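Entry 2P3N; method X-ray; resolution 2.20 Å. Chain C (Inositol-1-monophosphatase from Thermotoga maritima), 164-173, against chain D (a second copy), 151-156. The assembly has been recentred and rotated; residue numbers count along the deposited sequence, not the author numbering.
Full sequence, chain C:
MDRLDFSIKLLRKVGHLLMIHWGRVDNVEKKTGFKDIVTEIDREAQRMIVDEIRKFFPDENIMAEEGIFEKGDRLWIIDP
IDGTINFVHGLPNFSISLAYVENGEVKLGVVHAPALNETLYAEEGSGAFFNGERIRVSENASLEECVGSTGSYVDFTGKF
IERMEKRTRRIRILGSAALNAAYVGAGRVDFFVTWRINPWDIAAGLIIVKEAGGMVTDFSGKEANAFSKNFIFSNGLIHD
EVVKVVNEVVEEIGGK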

ATOM      1  N   MET C 164      22.025  25.378  11.581  1.00 47.08           N
ATOM      2  CA  MET C 164      22.013  23.948  11.843  1.00 45.79           C
ATOM      3  C   MET C 164      22.676  23.150  10.738  1.00 47.75           C
ATOM      4  O   MET C 164      23.385  22.188  11.007  1.00 50.14           O
ATOM      5  N   GLU C 165      22.443  23.556   9.497  1.00 50.29           N
ATOM      6  CA  GLU C 165      22.996  22.872   8.328  1.00 56.80           C
ATOM      7  C   GLU C 165      24.436  22.370   8.467  1.00 59.39           C
ATOM      8  O   GLU C 165      24.701  21.183   8.276  1.00 61.73           O
ATOM      9  N   LYS C 166      25.359  23.270   8.790  1.00 62.09           N
ATOM     10  CA  LYS C 166      26.766  22.910   8.931  1.00 66.14           C
ATOM     11  C   LYS C 166      27.054  22.110  10.195  1.00 69.77           C
ATOM     12  O   LYS C 166      28.211  22.000  10.596  1.00 73.61           O
ATOM     13  N   ARG C 167      26.025  21.549  10.824  1.00 67.56           N
ATOM     14  CA  ARG C 167      26.239  20.794  12.056  1.00 61.72           C
ATOM     15  C   ARG C 167      25.377  19.539  12.143  1.00 57.96           C
ATOM     16  O   ARG C 167      25.238  18.937  13.206  1.00 56.52           O
ATOM     17  N   THR C 168      24.804  19.148  11.014  1.00 55.49           N
ATOM     18  CA  THR C 168      23.944  17.976  10.958  1.00 51.24           C
ATOM     19  C   THR C 168      23.895  17.492   9.515  1.00 49.76           C
ATOM     20  O   THR C 168      24.135  18.274   8.593  1.00 50.32           O
ATOM     21  N   ARG C 169      23.610  16.207   9.317  1.00 49.26           N
ATOM     22  CA  ARG C 169      23.544  15.649   7.965  1.00 49.60           C
ATOM     23  C   ARG C 169      22.599  16.464   7.102  1.00 45.95           C
ATOM     24  O   ARG C 169      22.977  16.946   6.035  1.00 43.83           O
ATOM     25  N   ARG C 170      21.370  16.617   7.581  1.00 41.78           N
ATOM     26  CA  ARG C 170      20.361  17.372   6.862  1.00 38.86           C
ATOM     27  C   ARG C 170      19.157  17.709   7.737  1.00 35.52           C
ATOM     28  O   ARG C 170      18.911  17.050   8.755  1.00 30.44           O
ATOM     29  N   ILE C 171      18.440  18.765   7.345  1.00 35.49           N
ATOM     30  CA  ILE C 171      17.232  19.213   8.038  1.00 34.89           C
ATOM     31  C   ILE C 171      16.120  18.998   7.019  1.00 36.58           C
ATOM     32  O   ILE C 171      16.301  19.301   5.836  1.00 33.05           O
ATOM     33  N   ARG C 172      14.981  18.483   7.485  1.00 33.85           N
ATOM     34  CA  ARG C 172      13.829  18.184   6.631  1.00 31.86           C
ATOM     35  C   ARG C 172      12.587  19.011   6.959  1.00 29.50           C
ATOM     36  O   ARG C 172      12.313  19.332   8.117  1.00 31.40           O
ATOM     37  N   ILE C 173      11.836  19.351   5.923  1.00 24.40           N
ATOM     38  CA  ILE C 173      10.611  20.113   6.090  1.00 24.10           C
ATOM     39  C   ILE C 173       9.595  19.317   5.297  1.00 24.88           C
ATOM     40  O   ILE C 173       9.444  19.508   4.092  1.00 23.86           O
TER
ATOM     41  N   GLY D 151      16.825  21.564  -2.156  1.00 41.86           N
ATOM     42  CA  GLY D 151      17.661  20.481  -1.665  1.00 50.51           C
ATOM     43  C   GLY D 151      18.362  21.091  -0.466  1.00 55.98           C
ATOM     44  O   GLY D 151      18.266  22.304  -0.293  1.00 60.22           O
ATOM     45  N   SER D 152      19.047  20.299   0.358  1.00 61.42           N
ATOM     46  CA  SER D 152      19.734  20.845   1.533  1.00 65.32           C
ATOM     47  C   SER D 152      21.161  21.292   1.230  1.00 67.94           C
ATOM     48  O   SER D 152      22.103  20.525   1.404  1.00 70.78           O
ATOM     49  N   TYR D 153      21.312  22.540   0.798  1.00 67.68           N
ATOM     50  CA  TYR D 153      22.619  23.098   0.450  1.00 66.62           C
ATOM     51  C   TYR D 153      23.171  23.979   1.564  1.00 67.37           C
ATOM     52  O   TYR D 153      22.428  24.708   2.228  1.00 68.87           O
ATOM     53  N   VAL D 154      24.487  23.906   1.754  1.00 65.79           N
ATOM     54  CA  VAL D 154      25.168  24.618   2.830  1.00 66.39           C
ATOM     55  C   VAL D 154      24.975  26.129   2.925  1.00 68.42           C
ATOM     56  O   VAL D 154      25.208  26.716   3.983  1.00 69.73           O
ATOM     57  N   ASP D 155      24.558  26.768   1.841  1.00 67.85           N
ATOM     58  CA  ASP D 155      24.355  28.212   1.884  1.00 69.02           C
ATOM     59  C   ASP D 155      23.105  28.588   1.151  1.00 67.51           C
ATOM     60  O   ASP D 155      22.357  29.469   1.567  1.00 68.58           O
ATOM     61  N   PHE D 156      22.892  27.904   0.042  1.00 64.35           N
ATOM     62  CA  PHE D 156      21.739  28.153  -0.784  1.00 61.19           C
ATOM     63  C   PHE D 156      20.438  28.087   0.019  1.00 57.15           C
ATOM     64  O   PHE D 156      19.736  29.089   0.173  1.00 53.21           O
TER

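The charged contacts gather around Lys166(C). Its CA-to-CB bond runs sideways to chain D, but chi angles of m, t, t and p bring the ammonium to Asp155(D), where NZ lies 3.3 Å from OD2: a salt bridge containing a weak hydrogen bond. The Asp155(D) CA-to-CB bond points away, and its m rotamer returns the carboxylate to the contact. A second weak bond runs from Lys166(C) NZ to Val154(D) O at 3.4 Å. Within chain C, the same NZ forms a salt bridge with Glu165(C) OE1 at 3.3 Å, so the lysine NZ contacts both carboxylates, whose nearest oxygens, Glu165(C) OE1 and Asp155(D) OD2, are 4.1 Å apart.

Glu165(C) points toward chain D with chi1 p and chi2 t. Its OE1 is modelled only 2.4 Å from Val154(D) O, too close to be reliable, which also makes the distances from Lys166(C) NZ to Glu165(C) OE1 and to Val154(D) O less certain. Its OE2 stands 3.0 Å from Tyr153(D) O; both are acceptors, so no hydrogen bond follows.

Apolar packing is limited: Lys166(C) CG meets Val154(D) CG2 at 3.6 Å, and Arg170(C) CG meets Ser152(D) CB at 3.7 Å. Ser152(D), chi1 m, points toward chain C; its OG lies at the guanidinium edge of Arg172(C), 3.5 Å from NH1.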

ATOM      1  CB  MET C 164      20.581  23.452  12.032  1.00 43.94           C
ATOM      2  CG  MET C 164      20.109  23.398  13.489  1.00 42.89           C
ATOM      3  SD  MET C 164      20.743  21.988  14.446  1.00 44.48           S
ATOM      4  CE  MET C 164      22.283  22.681  15.069  1.00 47.75           C
ATOM      5  CB  GLU C 165      22.894  23.782   7.098  1.00 54.48           C
ATOM      6  CG  GLU C 165      23.662  25.088   7.219  1.00 52.74           C
ATOM      7  CD  GLU C 165      23.450  26.005   6.038  1.00 54.21           C
ATOM      8  OE1 GLU C 165      24.041  27.107   6.043  1.00 53.11           O
ATOM      9  OE2 GLU C 165      22.694  25.628   5.111  1.00 61.74           O
ATOM     10  CB  LYS C 166      27.644  24.167   8.960  1.00 63.43           C
ATOM     11  CG  LYS C 166      27.575  25.064   7.727  1.00 62.86           C
ATOM     12  CD  LYS C 166      28.548  26.249   7.868  1.00 63.89           C
ATOM     13  CE  LYS C 166      28.571  27.157   6.638  1.00 62.59           C
ATOM     14  NZ  LYS C 166      27.273  27.857   6.410  1.00 67.18           N
ATOM     15  CB  ARG C 167      25.956  21.697  13.253  1.00 62.45           C
ATOM     16  CG  ARG C 167      26.926  21.524  14.399  1.00 67.96           C
ATOM     17  CD  ARG C 167      26.538  22.425  15.551  1.00 70.44           C
ATOM     18  NE  ARG C 167      26.364  23.806  15.104  1.00 70.78           N
ATOM     19  CZ  ARG C 167      25.905  24.794  15.872  1.00 70.89           C
ATOM     20  NH1 ARG C 167      25.570  24.546  17.139  1.00 67.43           N
ATOM     21  NH2 ARG C 167      25.775  26.029  15.377  1.00 58.95           N
ATOM     22  CB  THR C 168      22.508  18.318  11.457  1.00 52.27           C
ATOM     23  OG1 THR C 168      21.656  17.182  11.278  1.00 61.21           O
ATOM     24  CG2 THR C 168      21.928  19.510  10.694  1.00 43.54           C
ATOM     25  CB  ARG C 169      23.058  14.201   8.000  1.00 55.19           C
ATOM     26  CG  ARG C 169      24.122  13.198   8.345  1.00 62.80           C
ATOM     27  CD  ARG C 169      23.498  11.842   8.538  1.00 69.33           C
ATOM     28  NE  ARG C 169      24.484  10.769   8.483  1.00 74.86           N
ATOM     29  CZ  ARG C 169      24.184   9.480   8.601  1.00 77.66           C
ATOM     30  NH1 ARG C 169      22.925   9.106   8.788  1.00 85.46           N
ATOM     31  NH2 ARG C 169      25.136   8.563   8.516  1.00 78.11           N
ATOM     32  CB  ARG C 170      19.912  16.582   5.624  1.00 42.66           C
ATOM     33  CG  ARG C 170      20.839  16.727   4.413  1.00 42.69           C
ATOM     34  CD  ARG C 170      20.458  15.767   3.306  1.00 49.41           C
ATOM     35  NE  ARG C 170      21.293  15.883   2.112  1.00 50.41           N
ATOM     36  CZ  ARG C 170      22.619  15.929   2.127  1.00 50.86           C
ATOM     37  NH1 ARG C 170      23.266  15.885   3.278  1.00 48.41           N
ATOM     38  NH2 ARG C 170      23.301  15.983   0.992  1.00 58.28           N
ATOM     39  CB  ILE C 171      17.261  20.725   8.405  1.00 38.64           C
ATOM     40  CG1 ILE C 171      18.449  21.050   9.316  1.00 39.92           C
ATOM     41  CG2 ILE C 171      15.970  21.102   9.120  1.00 47.52           C
ATOM     42  CD1 ILE C 171      18.356  20.433  10.689  1.00 35.03           C
ATOM     43  CB  ARG C 172      13.472  16.694   6.742  1.00 30.26           C
ATOM     44  CG  ARG C 172      14.529  15.741   6.203  1.00 35.23           C
ATOM     45  CD  ARG C 172      14.365  15.496   4.696  1.00 37.77           C
ATOM     46  NE  ARG C 172      15.474  14.738   4.118  1.00 34.96           N
ATOM     47  CZ  ARG C 172      16.548  15.286   3.553  1.00 37.49           C
ATOM     48  NH1 ARG C 172      16.664  16.605   3.481  1.00 43.01           N
ATOM     49  NH2 ARG C 172      17.504  14.518   3.047  1.00 34.22           N
ATOM     50  CB  ILE C 173      10.754  21.525   5.515  1.00 29.87           C
ATOM     51  CG1 ILE C 173      12.045  22.151   6.040  1.00 27.77           C
ATOM     52  CG2 ILE C 173       9.542  22.379   5.914  1.00 18.47           C
ATOM     53  CD1 ILE C 173      12.444  23.411   5.342  1.00 40.59           C
TER
ATOM     54  CB  SER D 152      19.756  19.818   2.665  1.00 69.31           C
ATOM     55  OG  SER D 152      18.464  19.623   3.205  1.00 70.55           O
ATOM     56  CB  TYR D 153      22.496  23.864  -0.862  1.00 63.27           C
ATOM     57  CG  TYR D 153      21.714  23.052  -1.870  1.00 62.12           C
ATOM     58  CD1 TYR D 153      20.426  23.433  -2.258  1.00 63.88           C
ATOM     59  CD2 TYR D 153      22.219  21.845  -2.353  1.00 61.92           C
ATOM     60  CE1 TYR D 153      19.655  22.624  -3.098  1.00 64.22           C
ATOM     61  CE2 TYR D 153      21.458  21.026  -3.191  1.00 64.18           C
ATOM     62  CZ  TYR D 153      20.179  21.421  -3.559  1.00 65.21           C
ATOM     63  OH  TYR D 153      19.426  20.609  -4.376  1.00 60.61           O
ATOM     64  CB  VAL D 154      26.682  24.318   2.808  1.00 59.21           C
ATOM     65  CG1 VAL D 154      27.391  25.278   1.855  1.00 55.27           C
ATOM     66  CG2 VAL D 154      27.247  24.399   4.217  1.00 54.87           C
ATOM     67  CB  ASP D 155      25.533  28.940   1.248  1.00 70.55           C
ATOM     68  CG  ASP D 155      26.629  29.250   2.239  1.00 71.12           C
ATOM     69  OD1 ASP D 155      27.742  29.567   1.776  1.00 72.06           O
ATOM     70  OD2 ASP D 155      26.382  29.188   3.468  1.00 71.23           O
ATOM     71  CB  PHE D 156      21.713  27.130  -1.917  1.00 66.10           C
ATOM     72  CG  PHE D 156      20.913  27.570  -3.094  1.00 67.63           C
ATOM     73  CD1 PHE D 156      21.371  28.598  -3.907  1.00 69.39           C
ATOM     74  CD2 PHE D 156      19.683  26.992  -3.366  1.00 68.72           C
ATOM     75  CE1 PHE D 156      20.611  29.051  -4.982  1.00 72.36           C
ATOM     76  CE2 PHE D 156      18.911  27.435  -4.440  1.00 72.01           C
ATOM     77  CZ  PHE D 156      19.376  28.469  -5.251  1.00 72.85           C
TER